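PDB 4AUR: LEOA from Escherichia coli, which is a bacterial dynamin-like GTPase of enterotoxigenic E. coli, thought to bind and hydrolyse GTP and possibly to act on membranes as dynamins do. Local coordinates for residues P150-R164 / L202-E216. Sequence-based numbering, arbitrary orientation.
Sequences PLKESHSDIVKWVLR and LKGKLQRAADLTAQE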
loop_
_atom_site.group_PDB
_atom_site.type_symbol
_atom_site.label_atom_id
_atom_site.label_comp_id
_atom_site.label_asym_id
_atom_site.label_seq_id
_atom_site.Cartn_x
_atom_site.Cartn_y
_atom_site.Cartn_z
ATOM N N PRO A 150 44.907 26.740 -20.599
ATOM C CA PRO A 150 43.633 26.824 -19.868
ATOM C C PRO A 150 43.761 26.912 -18.348
ATOM O O PRO A 150 44.328 26.023 -17.719
ATOM C CB PRO A 150 42.907 25.534 -20.273
ATOM C CG PRO A 150 43.955 24.652 -20.848
ATOM C CD PRO A 150 44.911 25.586 -21.512
ATOM N N LEU A 151 43.245 28.009 -17.797
ATOM C CA LEU A 151 43.114 28.238 -16.364
ATOM C C LEU A 151 44.373 28.864 -15.850
ATOM O O LEU A 151 45.383 28.208 -15.751
ATOM C CB LEU A 151 42.784 26.956 -15.573
ATOM C CG LEU A 151 42.432 27.176 -14.094
ATOM C CD1 LEU A 151 41.215 28.062 -13.966
ATOM C CD2 LEU A 151 42.204 25.874 -13.360
ATOM N N LYS A 152 44.294 30.140 -15.505
ATOM C CA LYS A 152 45.449 30.872 -15.019
ATOM C C LYS A 152 45.986 30.294 -13.727
ATOM O O LYS A 152 45.247 29.733 -12.926
ATOM C CB LYS A 152 45.127 32.355 -14.864
ATOM C CG LYS A 152 44.978 33.042 -16.216
ATOM C CD LYS A 152 44.713 34.537 -16.084
ATOM C CE LYS A 152 44.805 35.255 -17.435
ATOM N NZ LYS A 152 46.171 35.736 -17.780
ATOM N N GLU A 153 47.291 30.442 -13.532
ATOM C CA GLU A 153 47.999 29.747 -12.462
ATOM C C GLU A 153 47.493 30.143 -11.083
ATOM O O GLU A 153 47.542 29.349 -10.153
ATOM C CB GLU A 153 49.510 30.008 -12.567
ATOM C CG GLU A 153 50.238 29.198 -13.646
ATOM C CD GLU A 153 50.005 29.682 -15.078
ATOM O OE1 GLU A 153 49.486 30.812 -15.280
ATOM O OE2 GLU A 153 50.353 28.917 -16.009
ATOM N N SER A 154 46.987 31.366 -10.974
ATOM C CA SER A 154 46.573 31.958 -9.696
ATOM C C SER A 154 45.148 31.602 -9.236
ATOM O O SER A 154 44.731 31.964 -8.138
ATOM C CB SER A 154 46.684 33.486 -9.823
ATOM O OG SER A 154 46.102 33.941 -11.048
ATOM N N HIS A 155 44.408 30.887 -10.071
ATOM C CA HIS A 155 42.974 30.718 -9.871
ATOM C C HIS A 155 42.577 29.496 -9.071
ATOM O O HIS A 155 41.407 29.280 -8.861
ATOM C CB HIS A 155 42.280 30.668 -11.234
ATOM C CG HIS A 155 42.129 32.004 -11.877
ATOM N ND1 HIS A 155 41.218 32.248 -12.880
ATOM C CD2 HIS A 155 42.747 33.184 -11.634
ATOM C CE1 HIS A 155 41.289 33.518 -13.236
ATOM N NE2 HIS A 155 42.213 34.107 -12.499
ATOM N N SER A 156 43.525 28.696 -8.609
ATOM C CA SER A 156 43.160 27.492 -7.882
ATOM C C SER A 156 42.013 27.732 -6.921
ATOM O O SER A 156 41.029 27.012 -6.931
ATOM C CB SER A 156 44.342 26.964 -7.098
ATOM O OG SER A 156 45.272 26.349 -7.949
ATOM N N ASP A 157 42.131 28.745 -6.079
ATOM C CA ASP A 157 41.215 28.869 -4.938
ATOM C C ASP A 157 39.825 29.417 -5.336
ATOM O O ASP A 157 38.852 29.246 -4.589
ATOM C CB ASP A 157 41.856 29.665 -3.779
ATOM C CG ASP A 157 42.282 31.061 -4.183
ATOM O OD1 ASP A 157 42.200 31.375 -5.384
ATOM O OD2 ASP A 157 42.707 31.846 -3.305
ATOM N N ILE A 158 39.746 30.018 -6.524
ATOM C CA ILE A 158 38.514 30.523 -7.088
ATOM C C ILE A 158 37.703 29.380 -7.661
ATOM O O ILE A 158 36.482 29.299 -7.491
ATOM C CB ILE A 158 38.809 31.493 -8.225
ATOM C CG1 ILE A 158 39.571 32.710 -7.702
ATOM C CG2 ILE A 158 37.516 31.932 -8.891
ATOM C CD1 ILE A 158 39.993 33.673 -8.795
ATOM N N VAL A 159 38.377 28.509 -8.386
ATOM C CA VAL A 159 37.765 27.265 -8.824
ATOM C C VAL A 159 37.241 26.460 -7.629
ATOM O O VAL A 159 36.185 25.891 -7.695
ATOM C CB VAL A 159 38.774 26.419 -9.612
ATOM C CG1 VAL A 159 38.250 25.011 -9.834
ATOM C CG2 VAL A 159 39.103 27.091 -10.940
ATOM N N LYS A 160 37.984 26.425 -6.536
ATOM C CA LYS A 160 37.550 25.726 -5.334
ATOM C C LYS A 160 36.350 26.410 -4.711
ATOM O O LYS A 160 35.438 25.776 -4.205
ATOM C CB LYS A 160 38.693 25.689 -4.324
ATOM C CG LYS A 160 38.424 24.797 -3.137
ATOM C CD LYS A 160 39.627 24.683 -2.221
ATOM C CE LYS A 160 39.453 23.525 -1.243
ATOM N NZ LYS A 160 40.752 22.847 -0.960
ATOM N N TRP A 161 36.372 27.729 -4.732
ATOM C CA TRP A 161 35.294 28.534 -4.172
ATOM C C TRP A 161 33.991 28.233 -4.875
ATOM O O TRP A 161 32.982 28.062 -4.253
ATOM C CB TRP A 161 35.659 29.994 -4.366
ATOM C CG TRP A 161 34.692 30.962 -3.845
ATOM C CD1 TRP A 161 34.200 31.025 -2.592
ATOM C CD2 TRP A 161 34.112 32.052 -4.571
ATOM N NE1 TRP A 161 33.344 32.078 -2.488
ATOM C CE2 TRP A 161 33.270 32.724 -3.692
ATOM C CE3 TRP A 161 34.224 32.515 -5.893
ATOM C CZ2 TRP A 161 32.530 33.850 -4.078
ATOM C CZ3 TRP A 161 33.494 33.628 -6.274
ATOM C CH2 TRP A 161 32.654 34.283 -5.368
ATOM N N VAL A 162 34.040 28.132 -6.194
ATOM C CA VAL A 162 32.860 27.891 -6.997
ATOM C C VAL A 162 32.391 26.467 -6.886
ATOM O O VAL A 162 31.200 26.207 -6.704
ATOM C CB VAL A 162 33.141 28.193 -8.466
ATOM C CG1 VAL A 162 31.949 27.830 -9.332
ATOM C CG2 VAL A 162 33.441 29.661 -8.625
ATOM N N LEU A 163 33.321 25.535 -7.018
ATOM C CA LEU A 163 32.957 24.121 -7.152
ATOM C C LEU A 163 32.822 23.456 -5.803
ATOM O O LEU A 163 31.945 22.642 -5.606
ATOM C CB LEU A 163 33.984 23.366 -7.978
ATOM C CG LEU A 163 34.323 23.907 -9.357
ATOM C CD1 LEU A 163 35.357 23.007 -10.003
ATOM C CD2 LEU A 163 33.116 23.996 -10.266
ATOM N N ARG A 164 33.688 23.793 -4.870
ATOM C CA ARG A 164 33.613 23.167 -3.578
ATOM C C ARG A 164 32.771 23.999 -2.624
ATOM O O ARG A 164 31.691 23.557 -2.221
ATOM C CB ARG A 164 35.002 22.924 -3.009
ATOM C CG ARG A 164 34.976 22.115 -1.725
ATOM C CD ARG A 164 35.266 20.662 -2.023
ATOM N NE ARG A 164 34.132 20.046 -2.692
ATOM C CZ ARG A 164 34.197 18.966 -3.465
ATOM N NH1 ARG A 164 35.356 18.354 -3.712
ATOM N NH2 ARG A 164 33.081 18.494 -4.006
ATOM N N LEU A 202 42.317 20.649 -18.892
ATOM C CA LEU A 202 41.559 21.470 -17.948
ATOM C C LEU A 202 40.836 20.643 -16.919
ATOM O O LEU A 202 40.691 21.051 -15.761
ATOM C CB LEU A 202 40.521 22.311 -18.674
ATOM C CG LEU A 202 39.670 23.226 -17.797
ATOM C CD1 LEU A 202 40.552 24.217 -17.065
ATOM C CD2 LEU A 202 38.661 23.960 -18.644
ATOM N N LYS A 203 40.358 19.487 -17.347
ATOM C CA LYS A 203 39.685 18.571 -16.437
ATOM C C LYS A 203 40.629 18.220 -15.308
ATOM O O LYS A 203 40.254 18.277 -14.149
ATOM C CB LYS A 203 39.215 17.329 -17.184
ATOM C CG LYS A 203 38.224 16.465 -16.437
ATOM C CD LYS A 203 37.385 15.600 -17.387
ATOM C CE LYS A 203 36.220 16.384 -17.982
ATOM N NZ LYS A 203 35.341 15.531 -18.835
ATOM N N GLY A 204 41.873 17.915 -15.635
ATOM C CA GLY A 204 42.854 17.571 -14.626
ATOM C C GLY A 204 43.241 18.698 -13.686
ATOM O O GLY A 204 43.378 18.472 -12.492
ATOM N N LYS A 205 43.428 19.907 -14.206
ATOM C CA LYS A 205 43.676 21.068 -13.341
ATOM C C LYS A 205 42.507 21.414 -12.413
ATOM O O LYS A 205 42.699 21.958 -11.338
ATOM C CB LYS A 205 43.985 22.311 -14.163
ATOM C CG LYS A 205 45.095 22.115 -15.182
ATOM C CD LYS A 205 45.433 23.413 -15.856
ATOM C CE LYS A 205 46.358 23.185 -17.008
ATOM N NZ LYS A 205 46.658 24.486 -17.671
ATOM N N LEU A 206 41.277 21.157 -12.826
ATOM C CA LEU A 206 40.161 21.545 -11.988
ATOM C C LEU A 206 40.080 20.527 -10.911
ATOM O O LEU A 206 39.924 20.873 -9.752
ATOM C CB LEU A 206 38.857 21.600 -12.769
ATOM C CG LEU A 206 38.775 22.700 -13.828
ATOM C CD1 LEU A 206 37.545 22.495 -14.690
ATOM C CD2 LEU A 206 38.754 24.083 -13.181
ATOM N N GLN A 207 40.229 19.261 -11.277
ATOM C CA GLN A 207 40.071 18.206 -10.303
ATOM C C GLN A 207 41.044 18.397 -9.169
ATOM O O GLN A 207 40.746 18.081 -8.012
ATOM C CB GLN A 207 40.213 16.829 -10.939
ATOM C CG GLN A 207 41.498 16.083 -10.652
ATOM C CD GLN A 207 41.498 15.431 -9.291
ATOM O OE1 GLN A 207 42.481 15.477 -8.564
ATOM N NE2 GLN A 207 40.387 14.825 -8.933
ATOM N N ARG A 208 42.203 18.949 -9.488
ATOM C CA ARG A 208 43.281 19.048 -8.526
ATOM C C ARG A 208 43.209 20.341 -7.747
ATOM O O ARG A 208 43.714 20.417 -6.629
ATOM C CB ARG A 208 44.627 18.910 -9.256
ATOM C CG ARG A 208 45.830 18.562 -8.391
ATOM C CD ARG A 208 45.678 17.344 -7.465
ATOM N NE ARG A 208 45.366 16.063 -8.111
ATOM C CZ ARG A 208 45.679 14.856 -7.613
ATOM N NH1 ARG A 208 46.333 14.753 -6.468
ATOM N NH2 ARG A 208 45.345 13.734 -8.264
ATOM N N ALA A 209 42.582 21.356 -8.333
ATOM C CA ALA A 209 42.402 22.655 -7.670
ATOM C C ALA A 209 41.323 22.609 -6.603
ATOM O O ALA A 209 41.367 23.403 -5.656
ATOM C CB ALA A 209 42.044 23.712 -8.680
ATOM N N ALA A 210 40.368 21.691 -6.765
ATOM C CA ALA A 210 39.168 21.673 -5.961
ATOM C C ALA A 210 38.875 20.320 -5.343
ATOM O O ALA A 210 37.760 20.079 -4.937
ATOM C CB ALA A 210 38.000 22.095 -6.813
ATOM N N ASP A 211 39.873 19.443 -5.262
ATOM C CA ASP A 211 39.735 18.111 -4.647
ATOM C C ASP A 211 38.642 17.271 -5.268
ATOM O O ASP A 211 38.022 16.509 -4.558
ATOM C CB ASP A 211 39.420 18.192 -3.136
ATOM C CG ASP A 211 40.285 19.212 -2.367
ATOM O OD1 ASP A 211 41.208 19.827 -2.949
ATOM O OD2 ASP A 211 40.020 19.387 -1.150
ATOM N N LEU A 212 38.377 17.391 -6.564
ATOM C CA LEU A 212 37.195 16.711 -7.130
ATOM C C LEU A 212 37.373 15.212 -7.139
ATOM O O LEU A 212 38.483 14.714 -7.297
ATOM C CB LEU A 212 36.905 17.147 -8.549
ATOM C CG LEU A 212 36.647 18.611 -8.887
ATOM C CD1 LEU A 212 36.303 18.715 -10.363
ATOM C CD2 LEU A 212 35.539 19.219 -8.053
ATOM N N THR A 213 36.277 14.488 -6.967
ATOM C CA THR A 213 36.312 13.038 -7.067
ATOM C C THR A 213 36.170 12.681 -8.520
ATOM O O THR A 213 35.885 13.553 -9.356
ATOM C CB THR A 213 35.153 12.389 -6.323
ATOM O OG1 THR A 213 33.922 12.824 -6.913
ATOM C CG2 THR A 213 35.198 12.755 -4.830
ATOM N N ALA A 214 36.354 11.395 -8.819
ATOM C CA ALA A 214 36.295 10.926 -10.196
ATOM C C ALA A 214 34.909 11.160 -10.750
ATOM O O ALA A 214 34.774 11.505 -11.923
ATOM C CB ALA A 214 36.674 9.458 -10.299
ATOM N N GLN A 215 33.887 10.995 -9.911
ATOM C CA GLN A 215 32.502 11.165 -10.357
ATOM C C GLN A 215 32.157 12.614 -10.634
ATOM O O GLN A 215 31.431 12.912 -11.575
ATOM C CB GLN A 215 31.520 10.578 -9.347
ATOM C CG GLN A 215 31.218 9.107 -9.604
ATOM C CD GLN A 215 30.816 8.355 -8.345
ATOM O OE1 GLN A 215 29.709 8.532 -7.819
ATOM N NE2 GLN A 215 31.720 7.505 -7.856
ATOM N N GLU A 216 32.672 13.515 -9.810
ATOM C CA GLU A 216 32.482 14.939 -10.026
ATOM C C GLU A 216 33.164 15.355 -11.308
ATOM O O GLU A 216 32.602 16.108 -12.085
ATOM C CB GLU A 216 33.023 15.737 -8.853
ATOM C CG GLU A 216 32.199 15.574 -7.592
ATOM C CD GLU A 216 32.820 16.244 -6.390
ATOM O OE1 GLU A 216 33.957 15.902 -6.019
ATOM O OE2 GLU A 216 32.169 17.128 -5.808
#
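Arg164 reaches from helix 156-164 across to the turn and short helix that follow helix 202-209. Its CB points toward that partner, CG stands anti to the backbone N (chi1 -173°), and bends at chi2 and chi3 then carry the guanidinium to the turn, one edge toward Asp211 O. CD lies 3.9 Å from Ala210 O; CZ is 3.6 Å from Glu216 OE2; NH1 comes near the carbonyl oxygens of Ala210 and Asp211. NH2 ends in a salt bridge with Glu216 OE2, the two flat groups nearly coplanar, 20° apart. The other carboxylate oxygen, Glu216 OE1, takes Thr213 N on its anti lone pair, part of the capping box that opens helix 214-216 and helps hold the carboxylate in place for Arg164. Lys160 NZ forms a second salt bridge with Asp211 OD2, at the long distance of 3.5 Å. Between the two helices, Val159 CG1 packs against Leu206 CD2, and Ala210 CB sits against Lys160 CA and Leu163 CD1. At the far end Lys205, extended beyond CG, donates from NZ to Pro150 O at 2.8 Å, while Leu151 CB meets Leu202 CD1. Helices 156-164 and 202-209 cross at -77° over these segments in the P-loop NTPase-type GTPase domain; Leu202 and Leu206 also rest on strand 172-177, and Leu151 on strand 140-146.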